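Local coordinates for protein 3-ketosteroid-delta4-5alpha-dehydrogenase (Rhodococcus jostii, PDB 4AT2) that oxidises 3-ketosteroids with a bound flavin, introducing the delta4 double bond into 5alpha-reduced steroid substrates during steroid catabolism, at residues Asp66-Glu71 against Gly216-Tyr221; Asp121-Thr126 against Thr454-Glu459; Ser149-Pro154 against Gly163-Gly168; Pro275-Arg280 against Gly446-Gly451. All blocks are in the same frame, centred on the assembly; numbering follows the deposited sequence.

From the N terminus, contact 1 opens at 66-71, a strand of the parallel FAD-binding sheet, and closes at 216-221, which adds that sheet's edge strand. Contact 2 starts inside this loop, at the beginning of helix 122-130, but closes only at the loop 454-459, so contacts 1 and 2 cross. Contact 3, 149-154 with 163-168, is a short loop closed by a single backbone bridge, nested inside both loops. After contact 1 has closed, contact 4 joins the loop 275-280 to strand 444-452, nested in contact 2 and following contact 3 in series. Contact 1 holds the adenosine end of FAD, whereas contact 4 carries Phe447 beside both flavin and steroid.

Contact 1: residues Asp66-Glu71 against Gly216-Tyr221; sequences DVLVLE and GVRAEY. With FAD (flavin-adenine dinucleotide), chain D.
Arg218 folds back across the strand edge so that its guanidinium lies nearly coplanar with the carboxylate of Asp66, the two planes only 16° apart. NH1 donates to the syn side of OD1 in a salt bridge, Arg218 NH1 to Asp66 OD1 being 3.1 Å, and also reaches the carbonyl of Glu41. The chain bends at chi3 (52°) to bring the flat group round to Asp66, while Leu68 packs over one guanidinium face. An arginine suits this edge because its flat end can lay one face over a leucine while its edge meets a carboxylate.

On the opposite face of the sheet the branched valines meet by their methyls at a slant: Val69 CG2 is 3.7 Å from Val217 CG1, and Val67 CG1 touches the same methyl. Helix 51-62 covers Val67 and Val217. The backbones run parallel, with Val69 N to Arg218 O at 2.8 Å and Glu220 N to Val69 O at 2.9 Å among the rungs. This pairing is the edge of the Rossmann-type FAD-binding sheet, whose next strand, 45-47, leads to what is probably the GxGxxG turn.

Glu71 stands where such folds commonly place an acid at the end of the second strand. Its CG lies at the edge of the Tyr221 ring, 3.5 Å from Tyr221 CD1. A bend at chi2 (56°) carries the carboxylate to the adenosine ribose, where OE1 accepts from FAD O3B at 2.7 Å and OE2 from FAD O2B at 2.7 Å. Tyr49 N and Thr73 OG1 also bond these two oxygens.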
# COMPACT_ATOMS: atom_id res chain seq x y z
N ASP A 66 -6.96 -29.53 25.82
CA ASP A 66 -5.72 -30.24 25.54
C ASP A 66 -5.02 -29.47 24.41
O ASP A 66 -5.56 -29.36 23.32
CB ASP A 66 -6.06 -31.69 25.14
CG ASP A 66 -4.89 -32.46 24.53
OD1 ASP A 66 -3.71 -32.22 24.86
OD2 ASP A 66 -5.17 -33.37 23.72
N VAL A 67 -3.85 -28.91 24.71
CA VAL A 67 -3.17 -28.00 23.76
C VAL A 67 -1.88 -28.60 23.21
O VAL A 67 -1.03 -29.08 23.97
CB VAL A 67 -2.82 -26.65 24.43
CG1 VAL A 67 -2.22 -25.68 23.42
CG2 VAL A 67 -4.06 -26.02 25.06
N LEU A 68 -1.74 -28.54 21.89
CA LEU A 68 -0.51 -28.96 21.23
C LEU A 68 0.03 -27.84 20.34
O LEU A 68 -0.66 -27.38 19.43
CB LEU A 68 -0.74 -30.23 20.40
CG LEU A 68 0.40 -30.76 19.52
CD1 LEU A 68 1.63 -31.09 20.35
CD2 LEU A 68 -0.07 -31.97 18.71
N VAL A 69 1.26 -27.41 20.61
CA VAL A 69 1.93 -26.40 19.80
C VAL A 69 2.82 -27.11 18.79
O VAL A 69 3.54 -28.03 19.14
CB VAL A 69 2.80 -25.46 20.68
CG1 VAL A 69 3.45 -24.37 19.82
CG2 VAL A 69 1.94 -24.80 21.75
N LEU A 70 2.74 -26.68 17.53
CA LEU A 70 3.57 -27.23 16.46
C LEU A 70 4.58 -26.17 16.03
O LEU A 70 4.19 -25.09 15.56
CB LEU A 70 2.68 -27.62 15.28
CG LEU A 70 1.47 -28.50 15.57
CD1 LEU A 70 0.69 -28.64 14.28
CD2 LEU A 70 1.89 -29.87 16.08
N GLU A 71 5.86 -26.46 16.20
CA GLU A 71 6.90 -25.46 15.92
C GLU A 71 7.84 -25.97 14.84
O GLU A 71 8.33 -27.10 14.93
CB GLU A 71 7.67 -25.13 17.21
CG GLU A 71 8.98 -24.37 17.02
CD GLU A 71 8.83 -23.08 16.24
OE1 GLU A 71 7.81 -22.37 16.42
OE2 GLU A 71 9.75 -22.76 15.45
N GLY A 216 0.64 -27.85 31.31
CA GLY A 216 0.59 -29.08 30.54
C GLY A 216 0.49 -28.90 29.03
O GLY A 216 0.15 -29.85 28.31
N VAL A 217 0.80 -27.70 28.53
CA VAL A 217 0.85 -27.49 27.08
C VAL A 217 1.92 -28.41 26.48
O VAL A 217 3.02 -28.52 27.02
CB VAL A 217 1.16 -26.02 26.73
CG1 VAL A 217 1.44 -25.87 25.23
CG2 VAL A 217 -0.02 -25.14 27.13
N ARG A 218 1.56 -29.10 25.40
CA ARG A 218 2.46 -30.02 24.70
C ARG A 218 3.08 -29.30 23.51
O ARG A 218 2.46 -28.41 22.93
CB ARG A 218 1.66 -31.23 24.21
CG ARG A 218 0.85 -31.94 25.29
CD ARG A 218 -0.38 -32.63 24.71
NE ARG A 218 0.00 -33.48 23.59
CZ ARG A 218 -0.82 -33.94 22.65
NH1 ARG A 218 -2.11 -33.62 22.63
NH2 ARG A 218 -0.31 -34.70 21.69
N ALA A 219 4.32 -29.68 23.15
CA ALA A 219 4.99 -29.10 21.98
C ALA A 219 5.65 -30.18 21.12
O ALA A 219 6.27 -31.11 21.64
CB ALA A 219 6.01 -28.05 22.40
N GLU A 220 5.52 -30.03 19.80
CA GLU A 220 6.23 -30.87 18.84
C GLU A 220 7.06 -29.98 17.93
O GLU A 220 6.56 -28.96 17.44
CB GLU A 220 5.26 -31.72 18.01
CG GLU A 220 4.69 -32.94 18.73
CD GLU A 220 5.73 -34.01 19.03
OE1 GLU A 220 6.70 -34.16 18.26
OE2 GLU A 220 5.58 -34.71 20.05
N TYR A 221 8.32 -30.36 17.72
CA TYR A 221 9.27 -29.55 16.96
C TYR A 221 9.56 -30.14 15.58
O TYR A 221 9.08 -31.23 15.27
CB TYR A 221 10.56 -29.34 17.79
CG TYR A 221 10.29 -28.50 19.02
CD1 TYR A 221 10.16 -27.12 18.92
CD2 TYR A 221 10.11 -29.10 20.27
CE1 TYR A 221 9.89 -26.34 20.03
CE2 TYR A 221 9.85 -28.32 21.39
CZ TYR A 221 9.73 -26.95 21.26
OH TYR A 221 9.46 -26.15 22.36
PA FAD D . 7.28 -15.33 15.96
O1A FAD D . 7.58 -14.84 17.33
O2A FAD D . 8.33 -15.29 14.94
O5B FAD D . 6.75 -16.84 16.09
C5B FAD D . 6.33 -17.57 14.94
C4B FAD D . 6.78 -19.03 15.09
O4B FAD D . 6.17 -19.73 13.98
C3B FAD D . 8.30 -19.14 14.90
O3B FAD D . 8.86 -19.87 16.02
C2B FAD D . 8.46 -19.88 13.57
O2B FAD D . 9.63 -20.73 13.60
C1B FAD D . 7.17 -20.70 13.51
N9A FAD D . 6.77 -21.09 12.14
C8A FAD D . 6.94 -20.43 10.99
N7A FAD D . 6.42 -21.16 10.01
C5A FAD D . 5.90 -22.28 10.54
C6A FAD D . 5.25 -23.36 10.03
N6A FAD D . 5.02 -23.41 8.72
N1A FAD D . 4.84 -24.37 10.82
C2A FAD D . 5.05 -24.32 12.19
N3A FAD D . 5.72 -23.21 12.70
C4A FAD D . 6.12 -22.22 11.86
N1 FAD D . 8.19 -5.97 17.89
C2 FAD D . 7.73 -5.41 19.07
O2 FAD D . 6.53 -5.27 19.23
N3 FAD D . 8.64 -5.00 20.06
C4 FAD D . 10.02 -5.12 19.84
O4 FAD D . 10.78 -4.74 20.73
C4X FAD D . 10.48 -5.68 18.65
N5 FAD D . 11.81 -5.80 18.40
C5X FAD D . 12.22 -6.12 17.16
C6 FAD D . 13.57 -6.00 16.81
C7 FAD D . 14.02 -6.35 15.54
C7M FAD D . 15.39 -6.20 15.25
C8 FAD D . 13.10 -6.82 14.58
C8M FAD D . 13.48 -7.20 13.27
C9 FAD D . 11.75 -6.96 14.93
C9A FAD D . 11.31 -6.59 16.21
N10 FAD D . 10.00 -6.68 16.55
C10 FAD D . 9.57 -6.11 17.68
C1' FAD D . 9.02 -7.47 15.75
C2' FAD D . 8.66 -8.76 16.50
O2' FAD D . 9.90 -9.40 16.82
C3' FAD D . 7.81 -9.69 15.63
O3' FAD D . 6.91 -8.96 14.78
C4' FAD D . 7.01 -10.66 16.52
O4' FAD D . 7.94 -11.37 17.35
C5' FAD D . 6.22 -11.65 15.67
O5' FAD D . 5.43 -12.47 16.56
P FAD D . 4.74 -13.82 16.00
O1P FAD D . 3.84 -13.52 14.89
O2P FAD D . 4.24 -14.59 17.19
O3P FAD D . 6.00 -14.56 15.28
O HOH W 1 -2.47 -29.06 27.24

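Contact 2: residues Asp121-Thr126 against Thr454-Glu459; sequences DEEKIT and TTVNSE
Val456 lays its CG1 methyl against the start of helix 122-130, touching Lys124 CA at 4.1 Å and the end of Glu123, whose chain crosses it at about a right angle. The contact sets the first turn of a capped helix against a type I beta turn, Thr455 to Ser458, in the loop between strands 444-452 and 459-461. Asp121 is the N-cap: its OD1 accepts from Lys124 N at 3.0 Å, the N-H coming to OD1 from above the carboxylate plane, a role for which a short acidic side chain is well suited.

Lys124 then reaches over to the loop. With CG anti to the backbone N (chi1 -165°) and later bends at chi3 and chi4, its ammonium group comes down by Thr454, giving a weak bond to the carbonyl O. A longer chain than that of most residues is needed to span this distance. Beyond the loop, the same ammonium group bonds Ser479 O and makes a cation-pi contact with Tyr498 of helix 490-507.

Water fills in between: one molecule accepts from Lys124 NZ at 2.7 Å and donates to Thr455 O at 2.8 Å, while another accepts from both Lys124 NZ and Thr454 N.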
# COMPACT_ATOMS: atom_id res chain seq x y z
N ASP A 121 -7.99 -0.05 12.15
CA ASP A 121 -9.19 -0.78 12.57
C ASP A 121 -9.67 -0.22 13.91
O ASP A 121 -9.11 -0.55 14.96
CB ASP A 121 -8.84 -2.27 12.69
CG ASP A 121 -10.05 -3.15 13.00
OD1 ASP A 121 -11.02 -2.68 13.62
OD2 ASP A 121 -10.00 -4.34 12.63
N GLU A 122 -10.69 0.63 13.89
CA GLU A 122 -11.11 1.33 15.10
C GLU A 122 -11.63 0.36 16.16
O GLU A 122 -11.32 0.50 17.35
CB GLU A 122 -12.14 2.43 14.80
CG GLU A 122 -12.36 3.34 16.00
CD GLU A 122 -13.39 4.42 15.78
OE1 GLU A 122 -13.86 4.61 14.62
OE2 GLU A 122 -13.75 5.09 16.77
N GLU A 123 -12.41 -0.63 15.74
CA GLU A 123 -12.91 -1.63 16.67
C GLU A 123 -11.76 -2.33 17.39
O GLU A 123 -11.79 -2.48 18.61
CB GLU A 123 -13.81 -2.66 15.97
CG GLU A 123 -14.42 -3.68 16.92
CD GLU A 123 -15.00 -4.91 16.22
OE1 GLU A 123 -14.71 -5.17 15.04
OE2 GLU A 123 -15.76 -5.64 16.87
N LYS A 124 -10.77 -2.78 16.62
CA LYS A 124 -9.64 -3.52 17.20
C LYS A 124 -8.81 -2.64 18.13
O LYS A 124 -8.49 -3.04 19.24
CB LYS A 124 -8.75 -4.15 16.12
CG LYS A 124 -7.80 -5.20 16.66
CD LYS A 124 -6.94 -5.87 15.58
CE LYS A 124 -7.83 -6.58 14.57
NZ LYS A 124 -7.37 -7.95 14.25
N ILE A 125 -8.47 -1.44 17.67
CA ILE A 125 -7.69 -0.53 18.51
C ILE A 125 -8.43 -0.17 19.80
O ILE A 125 -7.83 -0.20 20.88
CB ILE A 125 -7.20 0.70 17.72
CG1 ILE A 125 -6.04 0.26 16.80
CG2 ILE A 125 -6.74 1.81 18.67
CD1 ILE A 125 -5.56 1.32 15.83
N THR A 126 -9.74 0.10 19.69
CA THR A 126 -10.55 0.42 20.88
C THR A 126 -10.49 -0.73 21.89
O THR A 126 -10.21 -0.53 23.08
CB THR A 126 -12.02 0.75 20.50
OG1 THR A 126 -12.02 1.83 19.57
CG2 THR A 126 -12.82 1.19 21.73
N THR A 454 -8.91 -10.56 11.09
CA THR A 454 -9.45 -11.29 12.23
C THR A 454 -10.37 -10.40 13.07
O THR A 454 -10.24 -9.17 13.07
CB THR A 454 -8.35 -11.82 13.18
OG1 THR A 454 -7.58 -10.71 13.68
CG2 THR A 454 -7.43 -12.86 12.50
N THR A 455 -11.28 -11.04 13.80
CA THR A 455 -12.16 -10.35 14.74
C THR A 455 -11.39 -10.04 16.03
O THR A 455 -10.26 -10.48 16.22
CB THR A 455 -13.35 -11.22 15.14
OG1 THR A 455 -12.87 -12.35 15.90
CG2 THR A 455 -14.15 -11.71 13.92
N VAL A 456 -12.02 -9.30 16.95
CA VAL A 456 -11.39 -9.05 18.26
C VAL A 456 -11.26 -10.32 19.09
O VAL A 456 -10.52 -10.36 20.08
CB VAL A 456 -12.12 -7.95 19.06
CG1 VAL A 456 -12.01 -6.62 18.33
CG2 VAL A 456 -13.59 -8.32 19.29
N ASN A 457 -11.96 -11.37 18.67
CA ASN A 457 -11.83 -12.69 19.29
C ASN A 457 -10.88 -13.61 18.51
O ASN A 457 -10.81 -14.82 18.79
CB ASN A 457 -13.21 -13.33 19.48
CG ASN A 457 -14.02 -12.63 20.56
OD1 ASN A 457 -15.13 -12.14 20.30
ND2 ASN A 457 -13.47 -12.54 21.75
N SER A 458 -10.16 -13.01 17.57
CA SER A 458 -9.11 -13.67 16.79
C SER A 458 -9.62 -14.81 15.91
O SER A 458 -8.88 -15.76 15.59
CB SER A 458 -7.94 -14.12 17.68
OG SER A 458 -7.30 -12.99 18.26
N GLU A 459 -10.88 -14.69 15.50
CA GLU A 459 -11.46 -15.59 14.50
C GLU A 459 -11.01 -15.10 13.13
O GLU A 459 -11.06 -13.90 12.86
CB GLU A 459 -12.98 -15.53 14.57
CG GLU A 459 -13.53 -15.98 15.91
CD GLU A 459 -14.83 -15.30 16.26
OE1 GLU A 459 -14.91 -14.05 16.22
OE2 GLU A 459 -15.78 -16.03 16.61
O HOH W 2 -11.60 -7.12 11.77
O HOH W 3 -14.38 -8.08 15.80
O HOH W 4 -7.58 -8.01 11.22
O HOH W 5 -7.65 -9.39 16.48

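Contact 3: residues Ser149-Pro154 against Gly163-Gly168; sequences SFWGEP and GLMYSG
Phe150 and Leu164 are joined by backbone as well as side chain, and the backbone bonds set the frame. Trp151 N donates almost straight at the Leu164 carbonyl, N to O 2.9 Å, while Ser149 O accepts from Leu164 N at 3.1 Å and, weakly, from Gly163 N. Together they make a single bridge rather than a ladder. One water continues the link, donating to Trp151 O and accepting from Tyr166 N.

Among the aromatic and apolar contacts, Phe150 has the broadest share. With CG anti to the backbone N (chi1 167°), its ring reaches along the second segment: CD1 lies near Leu164 CG, and CZ comes to 3.8 Å from Tyr166 CD2. That CD2 lies at the Phe150 ring's edge, the centroids 6.0 Å apart. A flat, long side chain suits this place since one ring can touch both leucine and tyrosine. With an alanine here, Tyr166 would probably lose its ring neighbour and a gap would open beside Leu164.

A Met-aromatic contact forms the third kind. Met165 runs alongside Trp151, its chain fully extended, and brings SD to the edge of the indole, 3.9 Å from Trp151 CD1; the straight, unbranched thioether fits along that edge, and its CE methyl continues to Glu153 O.

The intervening loop carries Trp156 and Glu157 of the 4-androstene-3,17-dione pocket, and this bridge closes its base. Around the two segments, strand 164-165 is an edge of a small antiparallel sheet and bonds to Gly185 of strand 185-186 and to Val187 just beyond it, Phe101 meets Phe150, and helix 317-320 packs on Pro154.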
# COMPACT_ATOMS: atom_id res chain seq x y z
N SER A 149 10.88 1.99 36.23
CA SER A 149 11.72 3.14 35.93
C SER A 149 11.59 3.47 34.45
O SER A 149 11.32 2.58 33.61
CB SER A 149 13.18 2.87 36.28
OG SER A 149 13.63 1.72 35.60
N PHE A 150 11.79 4.75 34.14
CA PHE A 150 11.55 5.31 32.82
C PHE A 150 12.87 5.79 32.22
O PHE A 150 13.66 6.45 32.89
CB PHE A 150 10.55 6.47 32.94
CG PHE A 150 10.44 7.34 31.72
CD1 PHE A 150 9.70 6.92 30.61
CD2 PHE A 150 11.02 8.61 31.69
CE1 PHE A 150 9.58 7.74 29.49
CE2 PHE A 150 10.88 9.43 30.57
CZ PHE A 150 10.17 8.99 29.47
N TRP A 151 13.10 5.44 30.95
CA TRP A 151 14.24 5.98 30.21
C TRP A 151 13.75 7.07 29.31
O TRP A 151 12.87 6.84 28.49
CB TRP A 151 14.91 4.90 29.37
CG TRP A 151 16.10 5.45 28.62
CD1 TRP A 151 16.23 5.65 27.25
CD2 TRP A 151 17.35 5.95 29.20
NE1 TRP A 151 17.45 6.20 26.95
CE2 TRP A 151 18.17 6.41 28.08
CE3 TRP A 151 17.87 6.03 30.50
CZ2 TRP A 151 19.45 6.93 28.25
CZ3 TRP A 151 19.16 6.56 30.66
CH2 TRP A 151 19.92 7.00 29.57
N GLY A 152 14.32 8.27 29.46
CA GLY A 152 13.78 9.46 28.79
C GLY A 152 14.57 10.05 27.63
O GLY A 152 14.18 11.09 27.11
N GLU A 153 15.65 9.40 27.22
CA GLU A 153 16.49 9.98 26.16
C GLU A 153 16.18 9.34 24.81
O GLU A 153 15.72 8.20 24.76
CB GLU A 153 17.98 9.84 26.50
CG GLU A 153 18.35 10.49 27.83
CD GLU A 153 19.83 10.40 28.16
OE1 GLU A 153 20.64 10.17 27.24
OE2 GLU A 153 20.19 10.57 29.34
N PRO A 154 16.43 10.07 23.71
CA PRO A 154 16.23 9.47 22.39
C PRO A 154 17.04 8.18 22.24
O PRO A 154 18.20 8.12 22.68
CB PRO A 154 16.76 10.54 21.44
CG PRO A 154 16.58 11.82 22.20
CD PRO A 154 16.97 11.44 23.60
N GLY A 163 12.03 -0.13 32.45
CA GLY A 163 10.81 -0.77 31.98
C GLY A 163 9.89 0.06 31.11
O GLY A 163 8.99 -0.47 30.48
N LEU A 164 10.11 1.38 31.07
CA LEU A 164 9.19 2.24 30.33
C LEU A 164 9.94 3.28 29.49
O LEU A 164 10.93 3.86 29.95
CB LEU A 164 8.19 2.92 31.29
CG LEU A 164 7.01 3.72 30.71
CD1 LEU A 164 6.00 2.81 30.02
CD2 LEU A 164 6.33 4.49 31.84
N MET A 165 9.47 3.48 28.27
CA MET A 165 10.12 4.40 27.33
C MET A 165 9.10 4.81 26.28
O MET A 165 8.23 4.02 25.93
CB MET A 165 11.31 3.69 26.68
CG MET A 165 12.19 4.55 25.79
SD MET A 165 13.62 3.60 25.24
CE MET A 165 14.22 4.66 23.93
N TYR A 166 9.20 6.05 25.79
CA TYR A 166 8.44 6.44 24.60
C TYR A 166 8.88 5.60 23.42
O TYR A 166 10.08 5.36 23.24
CB TYR A 166 8.63 7.93 24.27
CG TYR A 166 7.76 8.85 25.10
CD1 TYR A 166 6.40 9.01 24.81
CD2 TYR A 166 8.30 9.55 26.19
CE1 TYR A 166 5.60 9.86 25.56
CE2 TYR A 166 7.50 10.40 26.95
CZ TYR A 166 6.16 10.55 26.64
OH TYR A 166 5.36 11.38 27.40
N SER A 167 7.92 5.15 22.62
CA SER A 167 8.24 4.18 21.56
C SER A 167 7.46 4.40 20.26
O SER A 167 7.58 3.58 19.33
CB SER A 167 8.05 2.74 22.09
OG SER A 167 6.67 2.40 22.21
N GLY A 168 6.68 5.47 20.18
CA GLY A 168 5.82 5.70 19.02
C GLY A 168 5.74 7.12 18.49
O GLY A 168 4.97 7.39 17.57
O HOH W 6 11.40 7.92 26.38

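Contact 4: residues Pro275-Arg280 against Gly446-Gly451; sequences PRLIGR and GFTLGG
Leu277 presses both its methyls on strand 444-452 from the end of the short 3-10 segment that begins at Pro275. The proline starts this segment, and Ile278 N bonds back to Pro275 O; Pro275 also packs on Gly119 of the second subunit. Next, Arg276 offers its carbonyl to Arg280 NH1 at 2.8 Å, the donor lying above the carbonyl plane.

Leu277 itself forks over the strand: CD2 sits 3.7 Å from Gly446 CA, and CD1 reaches 4.0 Å from Thr448 CG2. Glycine suits position 446, because a side chain there would run into that CD2 methyl. Cutting Leu277 back to an alanine would remove both methyls and is likely to open a gap over Gly446 and beside Thr448. Ile278 and Gly279 form the corner of a type II turn, where the positive phi of Gly279 favours glycine. Arg280 closes the turn, its N bonding to Leu277 O, and its own carbonyl accepts from Gly446 N at 3.1 Å, with an N-H...O angle of 153°.

The strand touched here carries Phe447, whose CB points away from the loop and whose ring touches both FAD and the bound 4-androstene-3,17-dione, so the contact probably backs the flavin-steroid pocket wall.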
# COMPACT_ATOMS: atom_id res chain seq x y z
N PRO A 275 5.98 -3.95 -2.00
CA PRO A 275 7.20 -3.83 -2.82
C PRO A 275 8.20 -2.77 -2.34
O PRO A 275 9.35 -2.77 -2.80
CB PRO A 275 6.65 -3.49 -4.22
CG PRO A 275 5.32 -2.88 -3.97
CD PRO A 275 4.77 -3.59 -2.77
N ARG A 276 7.79 -1.88 -1.43
CA ARG A 276 8.75 -0.92 -0.85
C ARG A 276 9.85 -1.62 -0.03
O ARG A 276 10.88 -1.01 0.28
CB ARG A 276 8.03 0.17 -0.04
CG ARG A 276 7.19 1.11 -0.92
CD ARG A 276 6.55 2.26 -0.16
NE ARG A 276 5.48 1.83 0.74
CZ ARG A 276 4.53 2.64 1.22
NH1 ARG A 276 4.50 3.93 0.89
NH2 ARG A 276 3.61 2.15 2.04
N LEU A 277 9.65 -2.91 0.29
CA LEU A 277 10.65 -3.69 1.02
C LEU A 277 11.59 -4.52 0.14
O LEU A 277 12.51 -5.15 0.65
CB LEU A 277 10.00 -4.63 2.06
CG LEU A 277 9.42 -3.94 3.30
CD1 LEU A 277 8.96 -5.01 4.28
CD2 LEU A 277 10.41 -2.98 3.96
N ILE A 278 11.36 -4.51 -1.17
CA ILE A 278 12.25 -5.22 -2.09
C ILE A 278 13.69 -4.77 -1.88
O ILE A 278 13.99 -3.57 -1.95
CB ILE A 278 11.83 -5.03 -3.57
CG1 ILE A 278 10.50 -5.74 -3.86
CG2 ILE A 278 12.92 -5.57 -4.49
CD1 ILE A 278 9.82 -5.27 -5.13
N GLY A 279 14.56 -5.73 -1.58
CA GLY A 279 15.98 -5.45 -1.39
C GLY A 279 16.36 -4.86 -0.05
O GLY A 279 17.52 -4.53 0.16
N ARG A 280 15.40 -4.71 0.86
CA ARG A 280 15.71 -4.15 2.18
C ARG A 280 14.99 -4.86 3.34
O ARG A 280 14.34 -4.21 4.16
CB ARG A 280 15.47 -2.62 2.21
CG ARG A 280 14.05 -2.18 1.88
CD ARG A 280 13.93 -0.66 1.85
NE ARG A 280 14.81 -0.05 0.85
CZ ARG A 280 14.48 0.15 -0.43
NH1 ARG A 280 13.28 -0.20 -0.87
NH2 ARG A 280 15.36 0.70 -1.26
N GLY A 446 12.97 -3.09 6.65
CA GLY A 446 11.73 -3.27 7.40
C GLY A 446 11.10 -4.64 7.34
O GLY A 446 11.67 -5.58 6.77
N PHE A 447 9.94 -4.74 7.96
CA PHE A 447 9.19 -5.99 8.01
C PHE A 447 7.69 -5.71 7.81
O PHE A 447 7.25 -4.56 7.91
CB PHE A 447 9.52 -6.83 9.28
CG PHE A 447 9.17 -6.18 10.60
CD1 PHE A 447 7.86 -6.16 11.07
CD2 PHE A 447 10.18 -5.65 11.41
CE1 PHE A 447 7.55 -5.57 12.31
CE2 PHE A 447 9.88 -5.08 12.64
CZ PHE A 447 8.56 -5.04 13.09
N THR A 448 6.93 -6.76 7.50
CA THR A 448 5.55 -6.61 7.07
C THR A 448 4.58 -6.62 8.25
O THR A 448 4.86 -7.26 9.27
CB THR A 448 5.17 -7.75 6.09
OG1 THR A 448 5.37 -9.02 6.74
CG2 THR A 448 6.04 -7.68 4.85
N LEU A 449 3.47 -5.90 8.10
CA LEU A 449 2.47 -5.73 9.17
C LEU A 449 1.09 -6.21 8.72
O LEU A 449 0.18 -6.33 9.55
CB LEU A 449 2.38 -4.26 9.62
CG LEU A 449 3.70 -3.63 10.10
CD1 LEU A 449 3.53 -2.12 10.32
CD2 LEU A 449 4.24 -4.32 11.36
N GLY A 450 0.95 -6.49 7.44
CA GLY A 450 -0.33 -6.90 6.88
C GLY A 450 -0.55 -8.39 7.00
O GLY A 450 0.40 -9.16 7.15
N GLY A 451 -1.80 -8.82 6.94
CA GLY A 451 -2.06 -10.26 6.97
C GLY A 451 -3.54 -10.56 7.03
O GLY A 451 -4.37 -9.76 6.60